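Local coordinates for glutaredoxin-like protein NrdH (Escherichia coli, PDB 1H75), which probably carries electrons to the ribonucleotide reductase NrdEF through a redox-active disulfide of the thioredoxin type, at residues R19-R24 with D67-L72. Residues are numbered along the deposited sequence; the frame is centred on the assembly and turned at random.
Sequences RAMENR and DMINRL
I69 projects from helix 66-69 against the last turn of helix 12-23, and its two branches divide the work. CD1 of I69 lies 3.8 Å from CB of A20, while CG2 reaches CG of M21 at 4.2 Å and CD of R24 at 3.9 Å. A beta-branched residue suits this place because its two arms reach three neighbours at once, and a small residue such as A20 fits where CD1 comes up against the helix. The CA atoms of M21 and I69 are 7.1 Å apart. Deeper in, the long unbranched chain of M21 stretches past I69: it is extended beyond CG (chi3 -175°), and CE ends 3.8 Å from CD1 of L72, which offers a methyl to meet it. Both side chains rest on I3 of the inner strand 3-7, and W61 lies against I69 and L72, so this half of the contact belongs to the hydrophobic core on one side of the sheet.

Toward solvent the contact turns polar and looser. R24, just beyond the helix, has a long apolar stem carrying several N-H groups; it runs extended from CG to NE (chi3 170°) and crosses N70 at about a right angle. The amide oxygen of N70 can accept two of those groups: OD1 lies at the guanidinium edge and takes a bond from NE of R24 at 2.8 Å, with a weak second from NH2 at 3.1 Å. NH1 of R24 binds the backbone O of A20 at 2.9 Å from above the carbonyl plane, while CG2 of I69 lies over one guanidinium face.

In this glutaredoxin fold the helix that starts at the redox-active C11–C14 disulfide is thus joined at its far end to the C-terminal helix: apolar contacts pack the inside, and outside a positive group is bonded to two neutral oxygens, which would probably spread its charge onto them.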
# COMPACT_ATOMS: atom_id res chain seq x y z
N ARG A 19 -6.93 5.90 -4.29
CA ARG A 19 -7.96 6.94 -4.25
C ARG A 19 -8.16 7.47 -2.83
O ARG A 19 -8.31 8.67 -2.62
CB ARG A 19 -9.28 6.38 -4.78
CG ARG A 19 -10.46 7.36 -4.72
CD ARG A 19 -10.44 8.36 -5.87
NE ARG A 19 -9.26 9.22 -5.84
CZ ARG A 19 -9.08 10.26 -6.65
NH1 ARG A 19 -10.01 10.57 -7.56
NH2 ARG A 19 -7.97 10.98 -6.57
N ALA A 20 -8.17 6.56 -1.86
CA ALA A 20 -8.37 6.95 -0.46
C ALA A 20 -7.22 7.84 0.01
O ALA A 20 -7.43 8.83 0.73
CB ALA A 20 -8.47 5.72 0.42
N MET A 21 -6.01 7.48 -0.39
CA MET A 21 -4.85 8.28 0.01
C MET A 21 -4.89 9.65 -0.67
O MET A 21 -4.59 10.67 -0.05
CB MET A 21 -3.57 7.54 -0.32
CG MET A 21 -3.45 6.28 0.51
SD MET A 21 -1.73 5.81 0.73
CE MET A 21 -1.90 4.22 1.61
N GLU A 22 -5.28 9.68 -1.94
CA GLU A 22 -5.36 10.94 -2.65
C GLU A 22 -6.45 11.83 -2.05
O GLU A 22 -6.30 13.05 -1.98
CB GLU A 22 -5.64 10.68 -4.15
CG GLU A 22 -4.47 9.94 -4.82
CD GLU A 22 -4.77 9.47 -6.24
OE1 GLU A 22 -3.79 9.21 -6.98
OE2 GLU A 22 -5.95 9.33 -6.62
N ASN A 23 -7.54 11.20 -1.60
CA ASN A 23 -8.64 11.95 -1.01
C ASN A 23 -8.20 12.64 0.28
O ASN A 23 -8.80 13.64 0.68
CB ASN A 23 -9.83 11.03 -0.71
CG ASN A 23 -10.61 10.65 -1.96
OD1 ASN A 23 -10.40 11.21 -3.03
ND2 ASN A 23 -11.53 9.70 -1.81
N ARG A 24 -7.15 12.12 0.91
CA ARG A 24 -6.64 12.69 2.17
C ARG A 24 -5.38 13.52 2.02
O ARG A 24 -4.76 13.92 3.01
CB ARG A 24 -6.39 11.56 3.16
CG ARG A 24 -7.65 10.77 3.54
CD ARG A 24 -7.26 9.44 4.16
NE ARG A 24 -8.40 8.74 4.77
CZ ARG A 24 -9.39 8.18 4.08
NH1 ARG A 24 -9.40 8.22 2.75
NH2 ARG A 24 -10.38 7.57 4.73
N ASP A 67 -9.43 1.94 7.66
CA ASP A 67 -9.05 2.20 9.04
C ASP A 67 -7.56 2.34 9.25
O ASP A 67 -7.11 3.09 10.14
CB ASP A 67 -9.61 1.12 9.97
CG ASP A 67 -9.14 -0.28 9.60
OD1 ASP A 67 -8.86 -1.05 10.54
OD2 ASP A 67 -9.09 -0.64 8.40
N MET A 68 -6.77 1.60 8.48
CA MET A 68 -5.33 1.71 8.60
C MET A 68 -4.82 2.95 7.85
O MET A 68 -3.85 3.58 8.26
CB MET A 68 -4.63 0.45 8.03
CG MET A 68 -4.86 -0.82 8.87
SD MET A 68 -4.31 -0.70 10.58
CE MET A 68 -2.56 -0.95 10.35
N ILE A 69 -5.49 3.28 6.75
CA ILE A 69 -5.11 4.44 5.96
C ILE A 69 -5.27 5.67 6.83
O ILE A 69 -4.47 6.60 6.77
CB ILE A 69 -5.97 4.56 4.69
CG1 ILE A 69 -5.62 3.42 3.73
CG2 ILE A 69 -5.72 5.91 4.00
CD1 ILE A 69 -6.58 3.24 2.55
N ASN A 70 -6.30 5.66 7.67
CA ASN A 70 -6.54 6.78 8.56
C ASN A 70 -5.45 6.94 9.60
O ASN A 70 -5.33 8.01 10.20
CB ASN A 70 -7.91 6.65 9.23
CG ASN A 70 -9.03 7.11 8.32
OD1 ASN A 70 -8.79 7.82 7.34
ND2 ASN A 70 -10.25 6.71 8.64
N ARG A 71 -4.64 5.90 9.80
CA ARG A 71 -3.54 6.02 10.76
C ARG A 71 -2.35 6.76 10.16
O ARG A 71 -1.36 7.01 10.86
CB ARG A 71 -3.12 4.64 11.27
CG ARG A 71 -4.22 3.98 12.09
CD ARG A 71 -3.72 2.71 12.77
NE ARG A 71 -2.55 3.00 13.60
CZ ARG A 71 -1.77 2.07 14.14
NH1 ARG A 71 -2.02 0.79 13.96
NH2 ARG A 71 -0.71 2.45 14.86
N LEU A 72 -2.45 7.13 8.89
CA LEU A 72 -1.38 7.85 8.20
C LEU A 72 -1.51 9.38 8.24
O LEU A 72 -0.69 10.09 7.66
CB LEU A 72 -1.31 7.41 6.73
CG LEU A 72 -1.11 5.90 6.54
CD1 LEU A 72 -1.02 5.59 5.05
CD2 LEU A 72 0.14 5.43 7.28